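Local coordinates for protein putative platelet activating factor (PDB 2HSJ) that is of unknown function but, as a member of the GDSL-like lipase/acylhydrolase family in the SGNH clan, probably hydrolyses ester bonds, at residues D[88-93]-D[207-212]; D[159-164]-D[170-175]. One frame throughout, in Å; residues are numbered along the deposited sequence.

Contact 1 of 2, residues D[88-93]-D[207-212]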
ATOM      1  N   LYS D  88       6.208   9.424 -10.797  1.00 11.53           N
ATOM      2  CA  LYS D  88       5.923   9.916 -12.129  1.00 11.89           C
ATOM      3  C   LYS D  88       4.552  10.529 -12.161  1.00 11.71           C
ATOM      4  O   LYS D  88       3.627  10.093 -11.454  1.00 11.55           O
ATOM      5  CB  LYS D  88       5.955   8.777 -13.173  1.00 12.58           C
ATOM      6  CG  LYS D  88       7.284   8.046 -13.262  1.00 12.95           C
ATOM      7  CD  LYS D  88       7.189   6.931 -14.270  1.00 15.57           C
ATOM      8  CE  LYS D  88       8.518   6.229 -14.434  1.00 19.81           C
ATOM      9  NZ  LYS D  88       8.853   5.474 -13.221  1.00 20.20           N
ATOM     10  N   ILE D  89       4.434  11.540 -13.008  1.00 10.79           N
ATOM     11  CA  ILE D  89       3.157  12.130 -13.394  1.00 12.04           C
ATOM     12  C   ILE D  89       2.986  11.887 -14.877  1.00 11.88           C
ATOM     13  O   ILE D  89       3.862  12.233 -15.658  1.00 12.25           O
ATOM     14  CB  ILE D  89       3.160  13.655 -13.138  1.00 12.79           C
ATOM     15  CG1 ILE D  89       3.181  13.932 -11.634  1.00 14.61           C
ATOM     16  CG2 ILE D  89       1.951  14.346 -13.816  1.00 13.72           C
ATOM     17  CD1 ILE D  89       3.701  15.352 -11.272  1.00 16.88           C
ATOM     18  N   PHE D  90       1.878  11.256 -15.256  1.00 11.49           N
ATOM     19  CA  PHE D  90       1.527  11.108 -16.675  1.00 11.93           C
ATOM     20  C   PHE D  90       0.559  12.218 -16.996  1.00 12.92           C
ATOM     21  O   PHE D  90      -0.444  12.385 -16.299  1.00 13.35           O
ATOM     22  CB  PHE D  90       0.869   9.761 -16.937  1.00 12.65           C
ATOM     23  CG  PHE D  90       1.841   8.637 -17.096  1.00 12.81           C
ATOM     24  CD1 PHE D  90       2.810   8.365 -16.141  1.00 13.02           C
ATOM     25  CD2 PHE D  90       1.802   7.862 -18.250  1.00 16.26           C
ATOM     26  CE1 PHE D  90       3.699   7.320 -16.323  1.00 12.45           C
ATOM     27  CE2 PHE D  90       2.692   6.826 -18.444  1.00 16.50           C
ATOM     28  CZ  PHE D  90       3.645   6.551 -17.483  1.00 14.47           C
ATOM     29  N   LEU D  91       0.848  12.967 -18.053  1.00 12.31           N
ATOM     30  CA  LEU D  91       0.043  14.103 -18.427  1.00 11.92           C
ATOM     31  C   LEU D  91      -0.485  13.914 -19.855  1.00 11.53           C
ATOM     32  O   LEU D  91       0.286  13.820 -20.815  1.00 12.06           O
ATOM     33  CB  LEU D  91       0.901  15.361 -18.331  1.00 12.38           C
ATOM     34  CG  LEU D  91       0.204  16.649 -18.676  1.00 13.30           C
ATOM     35  CD1 LEU D  91      -1.061  16.827 -17.846  1.00 16.12           C
ATOM     36  CD2 LEU D  91       1.212  17.799 -18.455  1.00 18.37           C
ATOM     37  N   LEU D  92      -1.816  13.903 -19.979  1.00 10.73           N
ATOM     38  CA  LEU D  92      -2.477  13.779 -21.273  1.00 11.67           C
ATOM     39  C   LEU D  92      -3.463  14.927 -21.358  1.00 11.19           C
ATOM     40  O   LEU D  92      -4.534  14.923 -20.724  1.00 12.40           O
ATOM     41  CB  LEU D  92      -3.225  12.434 -21.456  1.00 13.14           C
ATOM     42  CG  LEU D  92      -3.970  12.305 -22.793  1.00 14.35           C
ATOM     43  CD1 LEU D  92      -3.031  12.534 -24.020  1.00 15.68           C
ATOM     44  CD2 LEU D  92      -4.596  10.936 -22.843  1.00 18.11           C
ATOM     45  N   ILE D  93      -3.118  15.922 -22.163  1.00 10.94           N
ATOM     46  CA  ILE D  93      -3.948  17.107 -22.260  1.00 12.22           C
ATOM     47  C   ILE D  93      -3.619  17.841 -23.533  1.00 11.65           C
ATOM     48  O   ILE D  93      -2.499  17.722 -24.049  1.00 12.15           O
ATOM     49  CB  ILE D  93      -3.769  18.017 -20.993  1.00 12.25           C
ATOM     50  CG1 ILE D  93      -4.932  19.028 -20.878  1.00 14.16           C
ATOM     51  CG2 ILE D  93      -2.360  18.645 -20.956  1.00 13.69           C
ATOM     52  CD1 ILE D  93      -5.096  19.578 -19.503  1.00 15.88           C
ATOM     53  N   LYS D 207      -1.111  -0.871 -23.206  1.00 12.63           N
ATOM     54  CA  LYS D 207       0.004  -1.688 -23.674  1.00 13.66           C
ATOM     55  C   LYS D 207       1.160  -0.777 -24.135  1.00 13.20           C
ATOM     56  O   LYS D 207       2.326  -1.054 -23.836  1.00 14.40           O
ATOM     57  CB  LYS D 207      -0.467  -2.575 -24.821  1.00 14.43           C
ATOM     58  CG  LYS D 207       0.592  -3.492 -25.405  1.00 17.45           C
ATOM     59  CD  LYS D 207      -0.074  -4.403 -26.442  1.00 19.38           C
ATOM     60  CE  LYS D 207       0.863  -4.758 -27.581  1.00 24.17           C
ATOM     61  NZ  LYS D 207       1.604  -6.028 -27.359  1.00 29.74           N
ATOM     62  N   SER D 208       0.835   0.323 -24.809  1.00 13.24           N
ATOM     63  CA  SER D 208       1.890   1.237 -25.251  1.00 15.41           C
ATOM     64  C   SER D 208       2.530   1.983 -24.081  1.00 14.76           C
ATOM     65  O   SER D 208       3.715   2.311 -24.161  1.00 15.80           O
ATOM     66  CB  SER D 208       1.364   2.232 -26.274  1.00 15.95           C
ATOM     67  OG  SER D 208       0.486   3.151 -25.668  1.00 22.92           O
ATOM     68  N   LEU D 209       1.775   2.230 -22.997  1.00 13.53           N
ATOM     69  CA  LEU D 209       2.300   3.007 -21.844  1.00 13.31           C
ATOM     70  C   LEU D 209       3.055   2.187 -20.807  1.00 14.99           C
ATOM     71  O   LEU D 209       3.783   2.762 -19.995  1.00 15.54           O
ATOM     72  CB  LEU D 209       1.169   3.740 -21.097  1.00 12.69           C
ATOM     73  CG  LEU D 209       0.492   4.870 -21.860  1.00 12.82           C
ATOM     74  CD1 LEU D 209      -0.694   5.399 -21.043  1.00 14.47           C
ATOM     75  CD2 LEU D 209       1.488   5.996 -22.172  1.00 13.50           C
ATOM     76  N   LYS D 210       2.864   0.873 -20.795  1.00 15.19           N
ATOM     77  CA  LYS D 210       3.326   0.072 -19.665  1.00 17.07           C
ATOM     78  C   LYS D 210       4.799   0.272 -19.291  1.00 16.73           C
ATOM     79  O   LYS D 210       5.129   0.463 -18.121  1.00 16.85           O
ATOM     80  CB  LYS D 210       3.035  -1.413 -19.915  1.00 17.99           C
ATOM     81  CG  LYS D 210       3.557  -2.300 -18.780  1.00 21.43           C
ATOM     82  CD  LYS D 210       3.282  -3.763 -19.038  1.00 27.82           C
ATOM     83  CE  LYS D 210       3.248  -4.571 -17.727  1.00 31.97           C
ATOM     84  NZ  LYS D 210       4.172  -4.018 -16.707  1.00 34.15           N
ATOM     85  N   ASP D 211       5.684   0.243 -20.284  1.00 16.20           N
ATOM     86  CA  ASP D 211       7.114   0.369 -20.019  1.00 17.08           C
ATOM     87  C   ASP D 211       7.464   1.701 -19.403  1.00 16.83           C
ATOM     88  O   ASP D 211       8.460   1.810 -18.662  1.00 17.34           O
ATOM     89  CB  ASP D 211       7.939   0.181 -21.288  1.00 18.11           C
ATOM     90  CG  ASP D 211       8.091  -1.286 -21.683  1.00 20.61           C
ATOM     91  OD1 ASP D 211       7.420  -2.179 -21.109  1.00 23.90           O
ATOM     92  OD2 ASP D 211       8.890  -1.549 -22.605  1.00 27.34           O
ATOM     93  N   TYR D 212       6.665   2.724 -19.716  1.00 14.16           N
ATOM     94  CA  TYR D 212       6.913   4.078 -19.222  1.00 13.99           C
ATOM     95  C   TYR D 212       6.523   4.239 -17.765  1.00 14.10           C
ATOM     96  O   TYR D 212       6.863   5.251 -17.143  1.00 13.69           O
ATOM     97  CB  TYR D 212       6.175   5.140 -20.069  1.00 13.90           C
ATOM     98  CG  TYR D 212       6.645   5.223 -21.487  1.00 15.16           C
ATOM     99  CD1 TYR D 212       7.685   6.093 -21.833  1.00 16.32           C
ATOM    100  CD2 TYR D 212       6.066   4.437 -22.482  1.00 13.82           C
ATOM    101  CE1 TYR D 212       8.130   6.185 -23.150  1.00 15.91           C
ATOM    102  CE2 TYR D 212       6.515   4.521 -23.808  1.00 14.43           C
ATOM    103  CZ  TYR D 212       7.549   5.400 -24.122  1.00 16.03           C
ATOM    104  OH  TYR D 212       8.001   5.496 -25.440  1.00 16.50           O
TER

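Contact 2 of 2, residues D[159-164]-D[170-175]. With MG (magnesium ion), chain P.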
ATOM      1  N   ALA D 159       5.498  19.982 -31.283  1.00 10.62           N
ATOM      2  CA  ALA D 159       5.778  21.003 -30.269  1.00 10.44           C
ATOM      3  C   ALA D 159       5.951  20.430 -28.840  1.00 10.45           C
ATOM      4  O   ALA D 159       6.843  20.843 -28.109  1.00 11.24           O
ATOM      5  CB  ALA D 159       4.724  22.087 -30.304  1.00 11.22           C
ATOM      6  N   TYR D 160       5.088  19.495 -28.455  1.00 10.01           N
ATOM      7  CA  TYR D 160       5.232  18.838 -27.157  1.00 10.40           C
ATOM      8  C   TYR D 160       6.585  18.136 -27.063  1.00 11.06           C
ATOM      9  O   TYR D 160       7.240  18.176 -26.018  1.00 11.11           O
ATOM     10  CB  TYR D 160       4.135  17.775 -26.983  1.00 10.97           C
ATOM     11  CG  TYR D 160       2.759  18.290 -26.533  1.00 11.44           C
ATOM     12  CD1 TYR D 160       2.308  19.580 -26.861  1.00 13.11           C
ATOM     13  CD2 TYR D 160       1.908  17.465 -25.798  1.00 10.98           C
ATOM     14  CE1 TYR D 160       1.031  20.032 -26.461  1.00 12.55           C
ATOM     15  CE2 TYR D 160       0.649  17.906 -25.387  1.00 11.00           C
ATOM     16  CZ  TYR D 160       0.217  19.189 -25.723  1.00 11.79           C
ATOM     17  OH  TYR D 160      -1.018  19.619 -25.312  1.00 12.95           O
ATOM     18  N   GLN D 161       6.978  17.464 -28.147  1.00 11.77           N
ATOM     19  CA  GLN D 161       8.255  16.747 -28.182  1.00 13.09           C
ATOM     20  C   GLN D 161       9.417  17.722 -27.976  1.00 12.86           C
ATOM     21  O   GLN D 161      10.395  17.407 -27.265  1.00 12.72           O
ATOM     22  CB  GLN D 161       8.413  15.987 -29.493  1.00 13.64           C
ATOM     23  CG  GLN D 161       9.635  15.079 -29.557  1.00 17.26           C
ATOM     24  CD  GLN D 161       9.715  14.340 -30.887  1.00 18.38           C
ATOM     25  OE1 GLN D 161       9.604  14.949 -31.956  1.00 27.55           O
ATOM     26  NE2 GLN D 161       9.925  13.029 -30.826  1.00 27.11           N
ATOM     27  N   GLU D 162       9.317  18.908 -28.575  1.00 12.37           N
ATOM     28  CA  GLU D 162      10.376  19.917 -28.458  1.00 14.67           C
ATOM     29  C   GLU D 162      10.422  20.488 -27.039  1.00 13.39           C
ATOM     30  O   GLU D 162      11.508  20.688 -26.461  1.00 13.32           O
ATOM     31  CB  GLU D 162      10.169  20.994 -29.521  1.00 13.88           C
ATOM     32  CG  GLU D 162      10.375  20.413 -30.929  1.00 18.94           C
ATOM     33  CD  GLU D 162      10.096  21.394 -32.059  1.00 20.76           C
ATOM     34  OE1 GLU D 162       9.331  22.367 -31.847  1.00 27.65           O
ATOM     35  OE2 GLU D 162      10.640  21.167 -33.174  1.00 26.32           O
ATOM     36  N   LEU D 163       9.244  20.685 -26.447  1.00 12.05           N
ATOM     37  CA  LEU D 163       9.166  21.163 -25.075  1.00 11.44           C
ATOM     38  C   LEU D 163       9.822  20.118 -24.136  1.00 11.55           C
ATOM     39  O   LEU D 163      10.612  20.469 -23.265  1.00 10.98           O
ATOM     40  CB  LEU D 163       7.704  21.485 -24.683  1.00 11.99           C
ATOM     41  CG  LEU D 163       7.492  21.839 -23.211  1.00 11.43           C
ATOM     42  CD1 LEU D 163       8.290  23.039 -22.760  1.00 11.29           C
ATOM     43  CD2 LEU D 163       5.979  22.026 -22.913  1.00 12.08           C
ATOM     44  N   ALA D 164       9.507  18.847 -24.349  1.00  9.86           N
ATOM     45  CA  ALA D 164      10.088  17.813 -23.505  1.00  9.12           C
ATOM     46  C   ALA D 164      11.615  17.801 -23.556  1.00  9.03           C
ATOM     47  O   ALA D 164      12.261  17.438 -22.574  1.00  9.96           O
ATOM     48  CB  ALA D 164       9.527  16.438 -23.847  1.00  9.08           C
ATOM     49  N   VAL D 170      11.396  15.543 -18.056  1.00  9.47           N
ATOM     50  CA  VAL D 170      10.235  15.347 -18.932  1.00 10.38           C
ATOM     51  C   VAL D 170      10.594  14.429 -20.091  1.00  9.49           C
ATOM     52  O   VAL D 170      11.585  14.670 -20.805  1.00  9.89           O
ATOM     53  CB  VAL D 170       9.700  16.687 -19.468  1.00  9.88           C
ATOM     54  CG1 VAL D 170       8.404  16.458 -20.256  1.00 10.56           C
ATOM     55  CG2 VAL D 170       9.437  17.637 -18.314  1.00 10.26           C
ATOM     56  N   GLU D 171       9.766  13.392 -20.289  1.00  9.73           N
ATOM     57  CA  GLU D 171       9.923  12.501 -21.439  1.00 10.22           C
ATOM     58  C   GLU D 171       8.646  12.580 -22.240  1.00 10.75           C
ATOM     59  O   GLU D 171       7.560  12.391 -21.697  1.00 11.52           O
ATOM     60  CB  GLU D 171      10.187  11.048 -21.009  1.00 10.39           C
ATOM     61  CG  GLU D 171      10.469  10.156 -22.214  1.00 13.19           C
ATOM     62  CD  GLU D 171      10.737   8.720 -21.831  1.00 16.09           C
ATOM     63  OE1 GLU D 171      10.358   8.310 -20.716  1.00 16.80           O
ATOM     64  OE2 GLU D 171      11.334   8.008 -22.647  1.00 20.02           O
ATOM     65  N   PHE D 172       8.770  12.865 -23.531  1.00 10.52           N
ATOM     66  CA  PHE D 172       7.640  12.756 -24.439  1.00 11.37           C
ATOM     67  C   PHE D 172       7.332  11.284 -24.695  1.00 11.26           C
ATOM     68  O   PHE D 172       8.237  10.475 -24.941  1.00 12.32           O
ATOM     69  CB  PHE D 172       7.990  13.441 -25.750  1.00 11.53           C
ATOM     70  CG  PHE D 172       6.883  13.409 -26.752  1.00 11.25           C
ATOM     71  CD1 PHE D 172       5.712  14.134 -26.564  1.00 13.99           C
ATOM     72  CD2 PHE D 172       7.053  12.660 -27.913  1.00 14.15           C
ATOM     73  CE1 PHE D 172       4.699  14.080 -27.542  1.00 14.82           C
ATOM     74  CE2 PHE D 172       6.060  12.595 -28.867  1.00 15.56           C
ATOM     75  CZ  PHE D 172       4.898  13.321 -28.694  1.00 12.79           C
ATOM     76  N   VAL D 173       6.043  10.949 -24.644  1.00 11.29           N
ATOM     77  CA  VAL D 173       5.605   9.565 -24.784  1.00 12.19           C
ATOM     78  C   VAL D 173       4.783   9.452 -26.070  1.00 11.97           C
ATOM     79  O   VAL D 173       3.635   9.848 -26.106  1.00 11.81           O
ATOM     80  CB  VAL D 173       4.794   9.058 -23.539  1.00 12.94           C
ATOM     81  CG1 VAL D 173       4.418   7.584 -23.716  1.00 13.43           C
ATOM     82  CG2 VAL D 173       5.583   9.266 -22.227  1.00 13.31           C
ATOM     83  N   PRO D 174       5.388   8.913 -27.147  1.00 12.35           N
ATOM     84  CA  PRO D 174       4.707   8.855 -28.444  1.00 13.33           C
ATOM     85  C   PRO D 174       3.736   7.689 -28.477  1.00 14.73           C
ATOM     86  O   PRO D 174       4.137   6.538 -28.670  1.00 16.68           O
ATOM     87  CB  PRO D 174       5.872   8.672 -29.433  1.00 12.94           C
ATOM     88  CG  PRO D 174       6.931   7.960 -28.637  1.00 14.77           C
ATOM     89  CD  PRO D 174       6.751   8.335 -27.200  1.00 12.84           C
ATOM     90  N   VAL D 175       2.472   7.971 -28.181  1.00 14.45           N
ATOM     91  CA  VAL D 175       1.436   6.928 -28.219  1.00 15.40           C
ATOM     92  C   VAL D 175       0.470   7.117 -29.399  1.00 15.50           C
ATOM     93  O   VAL D 175      -0.314   6.223 -29.700  1.00 15.80           O
ATOM     94  CB  VAL D 175       0.633   6.811 -26.895  1.00 15.91           C
ATOM     95  CG1 VAL D 175       1.509   6.307 -25.769  1.00 19.03           C
ATOM     96  CG2 VAL D 175      -0.005   8.114 -26.491  1.00 17.25           C
TER
HETATM   97 MG    MG P1304      13.429  15.700 -21.606  1.00 10.46          MG
HETATM   98  O   HOH W   1      14.781  13.794 -20.518  1.00 16.30           O

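Contact 1 of 2, residues D[88-93]-D[207-212]
Phe90, on the strand 88-92, pushes its ring edge-on against Leu209 of helix 199-209 and Tyr212 of the 3-10 turn that follows it. CZ of Phe90 lies 3.9 Å from CB of Tyr212 and CE2 of Phe90 lies 4.0 Å from CD2 of Leu209, so the outer rim of the ring does the touching. A flat, rigid phenyl suits this place because it spans the gap between the strand and the 3-10 turn, 9.2 Å from CA of Phe90 to CA of Tyr212. Tyr212 contributes its backbone and CB; with CG anti to its own carbonyl carbon (chi1 -64°), its ring turns away from Phe90. The carbonyl of Tyr212 also meets the phenyl edge, its O 3.5 Å from CZ of Phe90. Lys88 runs extended beside the same carbonyl, CE 3.3 Å from O of Tyr212, and bends at its last torsion; its ammonium forms a salt bridge with the C-terminal carboxylate of Tyr214 and a hydrogen bond with O of Leu213. No hydrogen bond links the two segments. Strand 88-92 is central in the five-stranded parallel sheet, between 37-41 and 126-130; Phe90 stacks on Phe39, while helix 104-121 packs on Ile89 and Leu91.

Contact 2 of 2, residues D[159-164]-D[170-175]
Helix 159-164 and strand 170-173 run nearly antiparallel, their axes 7.4 Å apart at closest approach and their directions 156° from each other. They are the last helix-to-strand step of a three-layer alpha/beta/alpha sandwich with a parallel sheet, the fold of the SGNH hydrolases, in which the helix returns the chain so that strand 170-173 can join the sheet parallel to 126-130. Phe172 dominates the contact: CG stands anti to its backbone N (chi1 -179°), which carries the ring out to the helix, where one face lies against Gln161. CB of Gln161 makes a CH-pi contact 4.0 Å from the centroid of the Phe172 ring, 15° off the normal. The extended Gln161 chain then crosses toward the rim, CG 3.9 Å from CD2 of Phe172, so its aliphatic part does most of the packing, while the amide, its plane inclined to the ring, keeps NE2 close to the same CD2. Tyr160 adds its CB, 3.8 Å from CE1 of Phe172. Closer to the helix end a small methyl is what fits: CB of Ala164 sits 3.8 Å from CG1 of Val170 and 3.9 Å from CB of Phe172. Here the backbones themselves are joined by a magnesium ion, which O of Tyr167 and a water also bind, with O of Ala164 and O of Val170 each 2.3 Å from the metal.

Overall arrangement
The two contacts join opposite faces of one parallel sheet to its helical layers: contact 1 on the side of helix 199-209 and its 3-10 turn, contact 2 on the side of helices 150-164 and 104-121. Contact 1 is the more buried, on the central strand; contact 2 involves an edge strand of the sheet, 170-173, and is only partly buried, with an exposed glutamine among its touching residues. Both rely on a phenylalanine, met at its edge in contact 1 and over a face in contact 2. Contact 2 adds a metal shared by carbonyls. Along the chain, both segments of contact 2 fall between those of contact 1. They touch where Val175 packs on Ser208 and Leu209, and where Tyr160 OH probably hydrogen-bonds to Ile93 O.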